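Local structure of rhamnose ABC transporter, periplasmic rhamnose-binding protein (Kribbella flavida, 4KVF) at residues Val99-Ala104 with Val125-Asp130; Val253-Leu258 with Gly271-Phe276; Ile284-Ala289 with Ala310-Glu315. The protein probably binds a sugar, likely rhamnose, outside the membrane and delivers it to an ABC importer. All blocks are in the same frame, centred on the assembly; numbering follows the deposited sequence.

In the fold
Contacts 1 and 3 belong to the lobe built on the six-stranded parallel sheet; contact 2 lies in the other lobe, on the opposite side of the chain's centre, with its centre about 31 Å from that of contact 1. Contact 1 is a buried pairing of two neighbouring strands, held mainly by backbone hydrogen bonds. Helix 281-296 packs on it, Ala288 against Val101, so contacts 1 and 3 are successive layers of one lobe. Contact 3 is only partly buried, and side chains carry it, with a lysine over a tyrosine ring. Contact 2, also buried, joins an outermost strand to a loop through bridging waters, one threonine hydrogen bond and a little apolar packing.

Contact 1. Residues Val99-Ala104 with Val125-Asp130; sequences VIVVAA and VTFDSD
The ring of Phe127 carries the CB of Ala103 over one face, 3.9 Å from the ring centroid, a CH-pi contact, and has the backbone N of Val102 in plane at its edge. CG1 of Val101 comes in obliquely to CD1 of Phe127 at 3.4 Å, the valine side chain set roughly perpendicular to the phenylalanine's. Phe127 CG sits between its own backbone N and carbonyl carbon (chi1 75°), which turns the ring back over strand 99-102. The strands that carry these side chains run parallel, joined through helix 111-119 as a beta-alpha-beta unit of the periplasmic-binding-protein fold. Ile100 O receives Val125 N at 2.9 Å, nearly straight on; Val102 N then gives to Val125 O, and Val102 O takes Phe127 N from above the carbonyl plane. On the sheet face with Val102 and Thr126, CG1 of the valine meets CG2 of the threonine at 4.0 Å. Past the strand ends the chains still hold: Ala104 N donates a bent hydrogen bond to Ser129 O, 3.2 Å, and a water donates to both Ala104 O and Asp130 O. Thr126 OG1 donates to Asp130 OD1 at 2.7 Å, from above the carboxylate plane, and Arg136 forms a salt bridge with that same oxygen. On the other sheet face, helix 281-296 lays Ile284 against Phe127.

Contact 2. Residues Val253-Leu258 with Gly271-Phe276; sequences VAITGL and GTVKKF
Strand 254-257, an outermost strand of the four-stranded parallel sheet, meets the loop that follows helix 261-269, and a direct hydrogen bond runs from Thr256 OG1 to Lys275 O at 2.9 Å. The hydroxyl approaches from above the carbonyl plane; with OG1 anti to the backbone N (chi1 -172°), it is swung to the loop. One residue back along the strand, CG2 of Val273 rests on CB of Ile255 at 4.0 Å, while Val273 CG1 faces Ile255 O at 3.6 Å. The loop leaves helix 261-269 by a Schellman motif ending at Gly271, then runs beside the strand with no direct backbone hydrogen bond between 253-258 and 271-276; Gly257 pairs with Ala277 just beyond. Waters bridge the two backbones instead. One accepts from Ile255 N and donates to Thr272 O at 2.8 Å; another accepts from Lys274 N and donates to Ile255 O and to Lys275 O, a second partner for that oxygen. At the far end CB of Phe276 lies 3.5 Å from Gly257 O, which also sits at the ring's edge near its plane. Beyond, Lys275 NZ forms salt bridges with Glu331 and Glu158, and the Phe276 and Phe332 rings meet.

Contact 3. Residues Ile284-Ala289 with Ala310-Glu315; sequences IGYLAA and AGKLGE
Leu287 and Leu313 make the apolar centre: CD1 of Leu313 reaches CB of Leu287 at 3.7 Å and also touches CD1 of Tyr286, the leucine and tyrosine side chains lying alongside, pointing opposite ways. Next to it, CD1 of Leu287 packs on the CB of Ala310 at 3.6 Å. This joins helix 281-296 to the loop between strands 307-309 and 315-317, whose short 3-10 turn presents Lys312 and Leu313. Further out, the Tyr286 ring, sent across to the loop with CG anti to the backbone N (chi1 -176°), has Ala310 O in plane at its edge, 3.4 Å from CE1. Lys312 runs extended over one ring face; its CE stands 3.9 Å from the centroid, over the ring centre, and NZ makes an off-centre cation-pi contact at 4.6 Å. At the polar edge Tyr286 OH accepts the backbone N-H of Lys312 at 3.0 Å in an almost straight bond (174°), and CA of Gly311 packs 3.5 Å from Tyr286 OH. The hydroxyl also has a weak hydrogen bond with Glu67, and Lys312 NZ a long, weak ion pair with Asp283. The loop N-H thus fixes where the ring's tip sits, while Lys312 over the face and Leu313 CD1 and Ala310 O beside CD1 and CE1 probably restrain its turning; the pi cloud may help offset the ammonium charge.

Contact 1. Residues Val99-Ala104 with Val125-Asp130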
ATOM      1  N   VAL A  99     -16.120 -13.722   7.932  1.00 23.75           N
ATOM      2  CA  VAL A  99     -15.427 -12.837   7.004  1.00 24.61           C
ATOM      3  C   VAL A  99     -14.042 -13.408   6.729  1.00 26.81           C
ATOM      4  O   VAL A  99     -13.328 -13.793   7.656  1.00 24.62           O
ATOM      5  CB  VAL A  99     -15.241 -11.427   7.601  1.00 24.61           C
ATOM      6  CG1 VAL A  99     -14.502 -10.509   6.610  1.00 25.72           C
ATOM      7  CG2 VAL A  99     -16.586 -10.820   8.002  1.00 24.29           C
ATOM      8  N   ILE A 100     -13.675 -13.480   5.452  1.00 25.20           N
ATOM      9  CA  ILE A 100     -12.313 -13.816   5.053  1.00 19.66           C
ATOM     10  C   ILE A 100     -11.664 -12.577   4.454  1.00 21.65           C
ATOM     11  O   ILE A 100     -12.172 -11.995   3.500  1.00 22.54           O
ATOM     12  CB  ILE A 100     -12.256 -14.972   4.015  1.00 22.59           C
ATOM     13  CG1 ILE A 100     -12.794 -16.272   4.622  1.00 27.02           C
ATOM     14  CG2 ILE A 100     -10.808 -15.194   3.538  1.00 23.59           C
ATOM     15  CD1 ILE A 100     -12.906 -17.436   3.612  1.00 30.81           C
ATOM     16  N   VAL A 101     -10.554 -12.158   5.050  1.00 23.44           N
ATOM     17  CA  VAL A 101      -9.780 -11.025   4.555  1.00 21.89           C
ATOM     18  C   VAL A 101      -8.499 -11.568   3.927  1.00 23.47           C
ATOM     19  O   VAL A 101      -7.640 -12.140   4.615  1.00 23.40           O
ATOM     20  CB  VAL A 101      -9.430 -10.071   5.709  1.00 19.98           C
ATOM     21  CG1 VAL A 101      -8.676  -8.864   5.184  1.00 22.20           C
ATOM     22  CG2 VAL A 101     -10.706  -9.639   6.408  1.00 23.04           C
ATOM     23  N   VAL A 102      -8.360 -11.395   2.616  1.00 22.37           N
ATOM     24  CA  VAL A 102      -7.299 -12.099   1.901  1.00 20.77           C
ATOM     25  C   VAL A 102      -6.535 -11.203   0.917  1.00 22.72           C
ATOM     26  O   VAL A 102      -7.129 -10.401   0.187  1.00 21.87           O
ATOM     27  CB  VAL A 102      -7.881 -13.340   1.171  1.00 22.08           C
ATOM     28  CG1 VAL A 102      -9.065 -12.941   0.280  1.00 24.20           C
ATOM     29  CG2 VAL A 102      -6.802 -14.065   0.366  1.00 21.61           C
ATOM     30  N   ALA A 103      -5.217 -11.352   0.896  1.00 23.25           N
ATOM     31  CA  ALA A 103      -4.396 -10.663  -0.097  1.00 22.99           C
ATOM     32  C   ALA A 103      -4.106 -11.679  -1.187  1.00 25.50           C
ATOM     33  O   ALA A 103      -3.268 -12.554  -1.015  1.00 28.97           O
ATOM     34  CB  ALA A 103      -3.094 -10.159   0.526  1.00 24.48           C
ATOM     35  N   ALA A 104      -4.823 -11.571  -2.299  1.00 22.26           N
ATOM     36  CA  ALA A 104      -4.725 -12.571  -3.367  1.00 23.10           C
ATOM     37  C   ALA A 104      -3.422 -12.514  -4.158  1.00 28.79           C
ATOM     38  O   ALA A 104      -3.065 -11.478  -4.724  1.00 26.41           O
ATOM     39  CB  ALA A 104      -5.946 -12.437  -4.317  1.00 22.92           C
ATOM     40  N   VAL A 125     -13.326  -9.953   1.733  1.00 20.23           N
ATOM     41  CA  VAL A 125     -12.685  -8.663   1.537  1.00 18.90           C
ATOM     42  C   VAL A 125     -11.225  -8.898   1.148  1.00 22.44           C
ATOM     43  O   VAL A 125     -10.436  -9.481   1.901  1.00 20.58           O
ATOM     44  CB  VAL A 125     -12.717  -7.844   2.836  1.00 23.62           C
ATOM     45  CG1 VAL A 125     -11.950  -6.544   2.664  1.00 24.06           C
ATOM     46  CG2 VAL A 125     -14.154  -7.574   3.246  1.00 24.82           C
ATOM     47  N   THR A 126     -10.854  -8.456  -0.039  1.00 22.55           N
ATOM     48  CA  THR A 126      -9.464  -8.554  -0.422  1.00 21.63           C
ATOM     49  C   THR A 126      -8.710  -7.325   0.078  1.00 22.74           C
ATOM     50  O   THR A 126      -9.309  -6.297   0.400  1.00 23.29           O
ATOM     51  CB  THR A 126      -9.319  -8.677  -1.941  1.00 22.23           C
ATOM     52  OG1 THR A 126     -10.120  -7.666  -2.558  1.00 23.43           O
ATOM     53  CG2 THR A 126      -9.833 -10.029  -2.407  1.00 22.17           C
ATOM     54  N   PHE A 127      -7.396  -7.444   0.167  1.00 19.70           N
ATOM     55  CA  PHE A 127      -6.564  -6.313   0.571  1.00 26.51           C
ATOM     56  C   PHE A 127      -5.193  -6.429  -0.047  1.00 29.11           C
ATOM     57  O   PHE A 127      -4.747  -7.526  -0.370  1.00 26.74           O
ATOM     58  CB  PHE A 127      -6.485  -6.179   2.101  1.00 27.27           C
ATOM     59  CG  PHE A 127      -5.595  -7.197   2.774  1.00 26.99           C
ATOM     60  CD1 PHE A 127      -6.052  -8.475   3.015  1.00 23.59           C
ATOM     61  CD2 PHE A 127      -4.318  -6.858   3.193  1.00 37.32           C
ATOM     62  CE1 PHE A 127      -5.248  -9.410   3.660  1.00 21.83           C
ATOM     63  CE2 PHE A 127      -3.502  -7.793   3.830  1.00 34.94           C
ATOM     64  CZ  PHE A 127      -3.976  -9.067   4.066  1.00 27.51           C
ATOM     65  N   ASP A 128      -4.546  -5.285  -0.245  1.00 26.48           N
ATOM     66  CA  ASP A 128      -3.212  -5.217  -0.836  1.00 31.03           C
ATOM     67  C   ASP A 128      -3.232  -5.569  -2.323  1.00 37.45           C
ATOM     68  O   ASP A 128      -2.959  -4.725  -3.163  1.00 35.18           O
ATOM     69  CB  ASP A 128      -2.219  -6.105  -0.076  1.00 45.56           C
ATOM     70  CG  ASP A 128      -0.986  -5.351   0.362  1.00 58.47           C
ATOM     71  OD1 ASP A 128      -0.275  -4.823  -0.518  1.00 60.16           O
ATOM     72  OD2 ASP A 128      -0.723  -5.293   1.583  1.00 54.69           O
ATOM     73  N   SER A 129      -3.568  -6.816  -2.636  1.00 29.90           N
ATOM     74  CA  SER A 129      -3.714  -7.262  -4.011  1.00 27.72           C
ATOM     75  C   SER A 129      -5.102  -7.852  -4.180  1.00 28.22           C
ATOM     76  O   SER A 129      -5.545  -8.669  -3.373  1.00 29.72           O
ATOM     77  CB  SER A 129      -2.652  -8.298  -4.361  1.00 36.75           C
ATOM     78  OG  SER A 129      -1.362  -7.716  -4.320  1.00 51.60           O
ATOM     79  N   ASP A 130      -5.784  -7.428  -5.238  1.00 24.61           N
ATOM     80  CA  ASP A 130      -7.195  -7.746  -5.405  1.00 21.91           C
ATOM     81  C   ASP A 130      -7.399  -9.059  -6.162  1.00 26.28           C
ATOM     82  O   ASP A 130      -6.507  -9.522  -6.890  1.00 27.83           O
ATOM     83  CB  ASP A 130      -7.859  -6.589  -6.154  1.00 22.40           C
ATOM     84  CG  ASP A 130      -9.369  -6.597  -6.031  1.00 23.16           C
ATOM     85  OD1 ASP A 130      -9.916  -7.422  -5.260  1.00 25.97           O
ATOM     86  OD2 ASP A 130      -9.988  -5.739  -6.683  1.00 27.55           O
TER
HETATM   87  O   HOH W   1      -3.956 -10.600  -7.220  1.00 27.70           O

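Contact 2. Residues Val253-Leu258 with Gly271-Phe276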
ATOM      1  N   VAL A 253      21.142  17.428  -3.338  1.00 44.99           N
ATOM      2  CA  VAL A 253      20.061  16.798  -4.092  1.00 43.11           C
ATOM      3  C   VAL A 253      19.071  16.179  -3.109  1.00 38.51           C
ATOM      4  O   VAL A 253      19.467  15.671  -2.054  1.00 49.70           O
ATOM      5  CB  VAL A 253      20.590  15.741  -5.098  1.00 48.68           C
ATOM      6  CG1 VAL A 253      21.234  14.576  -4.371  1.00 54.33           C
ATOM      7  CG2 VAL A 253      19.469  15.245  -6.003  1.00 45.83           C
ATOM      8  N   ALA A 254      17.785  16.253  -3.431  1.00 37.38           N
ATOM      9  CA  ALA A 254      16.765  15.676  -2.567  1.00 34.35           C
ATOM     10  C   ALA A 254      16.464  14.255  -3.013  1.00 36.77           C
ATOM     11  O   ALA A 254      16.567  13.933  -4.196  1.00 36.65           O
ATOM     12  CB  ALA A 254      15.500  16.513  -2.590  1.00 43.18           C
ATOM     13  N   ILE A 255      16.098  13.408  -2.057  1.00 36.17           N
ATOM     14  CA  ILE A 255      15.668  12.050  -2.355  1.00 34.43           C
ATOM     15  C   ILE A 255      14.274  11.862  -1.787  1.00 35.53           C
ATOM     16  O   ILE A 255      14.052  12.141  -0.614  1.00 33.46           O
ATOM     17  CB  ILE A 255      16.609  11.001  -1.702  1.00 32.28           C
ATOM     18  CG1 ILE A 255      18.052  11.190  -2.176  1.00 40.70           C
ATOM     19  CG2 ILE A 255      16.126   9.590  -1.998  1.00 37.38           C
ATOM     20  CD1 ILE A 255      18.284  10.748  -3.610  1.00 43.82           C
ATOM     21  N   THR A 256      13.327  11.420  -2.614  1.00 28.12           N
ATOM     22  CA  THR A 256      11.997  11.074  -2.115  1.00 27.88           C
ATOM     23  C   THR A 256      11.505   9.800  -2.810  1.00 31.08           C
ATOM     24  O   THR A 256      12.267   9.166  -3.529  1.00 27.53           O
ATOM     25  CB  THR A 256      10.994  12.239  -2.272  1.00 33.42           C
ATOM     26  OG1 THR A 256       9.768  11.909  -1.604  1.00 31.94           O
ATOM     27  CG2 THR A 256      10.713  12.530  -3.742  1.00 35.97           C
ATOM     28  N   GLY A 257      10.258   9.404  -2.585  1.00 27.07           N
ATOM     29  CA  GLY A 257       9.786   8.145  -3.125  1.00 27.85           C
ATOM     30  C   GLY A 257       8.954   7.352  -2.133  1.00 24.36           C
ATOM     31  O   GLY A 257       8.305   7.928  -1.259  1.00 33.02           O
ATOM     32  N   LEU A 258       8.973   6.032  -2.267  1.00 27.99           N
ATOM     33  CA  LEU A 258       8.169   5.168  -1.412  1.00 26.60           C
ATOM     34  C   LEU A 258       9.107   4.332  -0.566  1.00 29.17           C
ATOM     35  O   LEU A 258       9.907   3.563  -1.095  1.00 33.33           O
ATOM     36  CB  LEU A 258       7.285   4.262  -2.258  1.00 26.63           C
ATOM     37  CG  LEU A 258       6.315   5.012  -3.164  1.00 24.32           C
ATOM     38  CD1 LEU A 258       5.635   4.021  -4.090  1.00 26.65           C
ATOM     39  CD2 LEU A 258       5.286   5.800  -2.344  1.00 28.00           C
ATOM     40  N   GLY A 271      19.152  13.931   7.956  1.00 56.76           N
ATOM     41  CA  GLY A 271      18.888  15.051   7.066  1.00 55.44           C
ATOM     42  C   GLY A 271      19.000  14.772   5.572  1.00 53.91           C
ATOM     43  O   GLY A 271      18.877  15.687   4.754  1.00 52.71           O
ATOM     44  N   THR A 272      19.235  13.519   5.203  1.00 49.44           N
ATOM     45  CA  THR A 272      19.366  13.171   3.789  1.00 48.02           C
ATOM     46  C   THR A 272      18.003  13.215   3.112  1.00 46.48           C
ATOM     47  O   THR A 272      17.861  13.702   1.982  1.00 45.90           O
ATOM     48  CB  THR A 272      19.975  11.768   3.604  1.00 50.18           C
ATOM     49  OG1 THR A 272      21.277  11.734   4.201  1.00 51.32           O
ATOM     50  CG2 THR A 272      20.087  11.421   2.125  1.00 49.23           C
ATOM     51  N   VAL A 273      17.001  12.687   3.807  1.00 40.29           N
ATOM     52  CA  VAL A 273      15.641  12.652   3.282  1.00 39.30           C
ATOM     53  C   VAL A 273      14.729  13.491   4.168  1.00 51.29           C
ATOM     54  O   VAL A 273      14.729  13.341   5.393  1.00 54.61           O
ATOM     55  CB  VAL A 273      15.116  11.210   3.208  1.00 42.89           C
ATOM     56  CG1 VAL A 273      13.638  11.194   2.839  1.00 37.81           C
ATOM     57  CG2 VAL A 273      15.942  10.409   2.213  1.00 47.97           C
ATOM     58  N   LYS A 274      13.970  14.388   3.549  1.00 46.60           N
ATOM     59  CA  LYS A 274      13.076  15.261   4.301  1.00 46.01           C
ATOM     60  C   LYS A 274      11.652  14.736   4.290  1.00 42.28           C
ATOM     61  O   LYS A 274      10.923  14.870   5.276  1.00 45.41           O
ATOM     62  CB  LYS A 274      13.140  16.695   3.765  1.00 44.96           C
ATOM     63  CG  LYS A 274      14.521  17.331   3.942  1.00 50.62           C
ATOM     64  CD  LYS A 274      14.504  18.837   3.722  1.00 62.22           C
ATOM     65  CE  LYS A 274      15.059  19.202   2.354  1.00 66.24           C
ATOM     66  NZ  LYS A 274      15.112  20.678   2.156  1.00 68.40           N
ATOM     67  N   LYS A 275      11.270  14.113   3.182  1.00 35.18           N
ATOM     68  CA  LYS A 275       9.906  13.655   3.006  1.00 40.34           C
ATOM     69  C   LYS A 275       9.898  12.432   2.092  1.00 37.39           C
ATOM     70  O   LYS A 275      10.666  12.363   1.131  1.00 36.31           O
ATOM     71  CB  LYS A 275       9.080  14.778   2.374  1.00 46.60           C
ATOM     72  CG  LYS A 275       7.634  14.856   2.826  1.00 57.87           C
ATOM     73  CD  LYS A 275       6.925  16.047   2.181  1.00 63.55           C
ATOM     74  CE  LYS A 275       6.447  17.060   3.219  1.00 64.15           C
ATOM     75  NZ  LYS A 275       5.341  17.914   2.688  1.00 65.34           N
ATOM     76  N   PHE A 276       9.054  11.457   2.421  1.00 34.02           N
ATOM     77  CA  PHE A 276       8.756  10.344   1.524  1.00 29.46           C
ATOM     78  C   PHE A 276       7.364   9.825   1.874  1.00 31.08           C
ATOM     79  O   PHE A 276       6.760  10.285   2.841  1.00 34.77           O
ATOM     80  CB  PHE A 276       9.838   9.237   1.570  1.00 34.85           C
ATOM     81  CG  PHE A 276       9.873   8.438   2.860  1.00 36.96           C
ATOM     82  CD1 PHE A 276      10.657   8.844   3.929  1.00 39.79           C
ATOM     83  CD2 PHE A 276       9.149   7.259   2.980  1.00 37.25           C
ATOM     84  CE1 PHE A 276      10.691   8.109   5.109  1.00 36.99           C
ATOM     85  CE2 PHE A 276       9.183   6.516   4.151  1.00 40.57           C
ATOM     86  CZ  PHE A 276       9.960   6.944   5.221  1.00 43.72           C
TER
HETATM   87  O   HOH W   2      20.001  14.874   0.200  1.00 45.80           O
HETATM   88  O   HOH W   3      15.983  15.130   0.565  1.00 34.56           O
HETATM   89  O   HOH W   4      13.047  14.535   0.794  1.00 42.87           O

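Contact 3. Residues Ile284-Ala289 with Ala310-Glu315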
ATOM      1  N   ILE A 284      -4.659  -0.770   6.993  1.00 24.25           N
ATOM      2  CA  ILE A 284      -5.244  -1.625   5.963  1.00 23.58           C
ATOM      3  C   ILE A 284      -6.017  -2.780   6.617  1.00 25.82           C
ATOM      4  O   ILE A 284      -7.172  -3.049   6.280  1.00 24.42           O
ATOM      5  CB  ILE A 284      -4.161  -2.204   5.025  1.00 24.98           C
ATOM      6  CG1 ILE A 284      -3.345  -1.077   4.383  1.00 26.87           C
ATOM      7  CG2 ILE A 284      -4.802  -3.064   3.932  1.00 26.92           C
ATOM      8  CD1 ILE A 284      -2.167  -1.597   3.573  1.00 28.11           C
ATOM      9  N   GLY A 285      -5.379  -3.447   7.569  1.00 25.80           N
ATOM     10  CA  GLY A 285      -6.007  -4.559   8.257  1.00 25.88           C
ATOM     11  C   GLY A 285      -7.175  -4.104   9.106  1.00 28.00           C
ATOM     12  O   GLY A 285      -8.203  -4.776   9.202  1.00 23.50           O
ATOM     13  N   TYR A 286      -7.003  -2.949   9.745  1.00 22.53           N
ATOM     14  CA  TYR A 286      -8.052  -2.352  10.577  1.00 24.83           C
ATOM     15  C   TYR A 286      -9.273  -2.008   9.721  1.00 26.57           C
ATOM     16  O   TYR A 286     -10.406  -2.367  10.054  1.00 23.86           O
ATOM     17  CB  TYR A 286      -7.479  -1.116  11.289  1.00 23.97           C
ATOM     18  CG  TYR A 286      -8.393  -0.422  12.264  1.00 23.44           C
ATOM     19  CD1 TYR A 286      -9.406   0.419  11.815  1.00 25.04           C
ATOM     20  CD2 TYR A 286      -8.217  -0.569  13.631  1.00 28.73           C
ATOM     21  CE1 TYR A 286     -10.235   1.077  12.713  1.00 24.19           C
ATOM     22  CE2 TYR A 286      -9.049   0.079  14.533  1.00 31.64           C
ATOM     23  CZ  TYR A 286     -10.051   0.905  14.062  1.00 26.33           C
ATOM     24  OH  TYR A 286     -10.879   1.558  14.956  1.00 29.77           O
ATOM     25  N   LEU A 287      -9.051  -1.325   8.603  1.00 20.34           N
ATOM     26  CA  LEU A 287     -10.147  -0.985   7.720  1.00 21.99           C
ATOM     27  C   LEU A 287     -10.823  -2.237   7.170  1.00 25.14           C
ATOM     28  O   LEU A 287     -12.042  -2.285   7.073  1.00 22.25           O
ATOM     29  CB  LEU A 287      -9.663  -0.077   6.582  1.00 24.68           C
ATOM     30  CG  LEU A 287     -10.699   0.308   5.520  1.00 24.06           C
ATOM     31  CD1 LEU A 287     -11.962   0.899   6.149  1.00 24.85           C
ATOM     32  CD2 LEU A 287     -10.091   1.294   4.520  1.00 22.63           C
ATOM     33  N   ALA A 288     -10.033  -3.250   6.822  1.00 23.47           N
ATOM     34  CA  ALA A 288     -10.601  -4.482   6.275  1.00 23.84           C
ATOM     35  C   ALA A 288     -11.587  -5.143   7.249  1.00 25.52           C
ATOM     36  O   ALA A 288     -12.643  -5.625   6.835  1.00 23.01           O
ATOM     37  CB  ALA A 288      -9.495  -5.462   5.878  1.00 22.67           C
ATOM     38  N   ALA A 289     -11.253  -5.146   8.540  1.00 21.14           N
ATOM     39  CA  ALA A 289     -12.147  -5.727   9.542  1.00 25.85           C
ATOM     40  C   ALA A 289     -13.482  -4.983   9.614  1.00 24.39           C
ATOM     41  O   ALA A 289     -14.552  -5.593   9.667  1.00 24.64           O
ATOM     42  CB  ALA A 289     -11.479  -5.753  10.904  1.00 26.15           C
ATOM     43  N   ALA A 310     -15.759   3.227  10.015  1.00 29.06           N
ATOM     44  CA  ALA A 310     -14.653   2.312  10.283  1.00 25.37           C
ATOM     45  C   ALA A 310     -13.835   2.751  11.484  1.00 21.52           C
ATOM     46  O   ALA A 310     -12.639   2.994  11.368  1.00 28.06           O
ATOM     47  CB  ALA A 310     -13.757   2.179   9.048  1.00 26.94           C
ATOM     48  N   GLY A 311     -14.485   2.846  12.639  1.00 22.98           N
ATOM     49  CA  GLY A 311     -13.800   3.183  13.875  1.00 26.48           C
ATOM     50  C   GLY A 311     -12.986   4.462  13.790  1.00 31.85           C
ATOM     51  O   GLY A 311     -13.471   5.494  13.317  1.00 32.88           O
ATOM     52  N   LYS A 312     -11.731   4.373  14.223  1.00 30.56           N
ATOM     53  CA  LYS A 312     -10.822   5.515  14.321  1.00 30.97           C
ATOM     54  C   LYS A 312     -10.535   6.127  12.956  1.00 29.63           C
ATOM     55  O   LYS A 312     -10.047   7.253  12.874  1.00 32.49           O
ATOM     56  CB  LYS A 312      -9.492   5.083  14.960  1.00 29.71           C
ATOM     57  CG  LYS A 312      -8.583   4.295  14.009  1.00 28.48           C
ATOM     58  CD  LYS A 312      -7.372   3.708  14.744  1.00 35.72           C
ATOM     59  CE  LYS A 312      -6.492   2.927  13.770  1.00 37.65           C
ATOM     60  NZ  LYS A 312      -5.321   2.323  14.468  1.00 48.22           N
ATOM     61  N   LEU A 313     -10.805   5.381  11.889  1.00 24.20           N
ATOM     62  CA  LEU A 313     -10.493   5.854  10.536  1.00 22.86           C
ATOM     63  C   LEU A 313     -11.586   6.756   9.942  1.00 28.57           C
ATOM     64  O   LEU A 313     -11.384   7.354   8.885  1.00 27.85           O
ATOM     65  CB  LEU A 313     -10.235   4.686   9.587  1.00 24.08           C
ATOM     66  CG  LEU A 313      -9.060   3.799   9.981  1.00 28.34           C
ATOM     67  CD1 LEU A 313      -8.917   2.691   8.941  1.00 27.23           C
ATOM     68  CD2 LEU A 313      -7.789   4.622  10.082  1.00 30.75           C
ATOM     69  N   GLY A 314     -12.729   6.840  10.614  1.00 29.15           N
ATOM     70  CA  GLY A 314     -13.817   7.700  10.173  1.00 28.52           C
ATOM     71  C   GLY A 314     -14.726   7.026   9.161  1.00 31.94           C
ATOM     72  O   GLY A 314     -14.852   5.803   9.128  1.00 34.26           O
ATOM     73  N   GLU A 315     -15.361   7.829   8.317  1.00 26.24           N
ATOM     74  CA  GLU A 315     -16.358   7.332   7.368  1.00 25.07           C
ATOM     75  C   GLU A 315     -15.762   7.033   5.996  1.00 25.75           C
ATOM     76  O   GLU A 315     -14.910   7.771   5.483  1.00 28.70           O
ATOM     77  CB  GLU A 315     -17.505   8.346   7.215  1.00 32.74           C
ATOM     78  CG  GLU A 315     -18.711   7.813   6.430  1.00 31.96           C
ATOM     79  CD  GLU A 315     -19.830   8.845   6.310  1.00 42.55           C
ATOM     80  OE1 GLU A 315     -19.538  10.012   5.953  1.00 45.82           O
ATOM     81  OE2 GLU A 315     -20.995   8.494   6.594  1.00 45.42           O
TER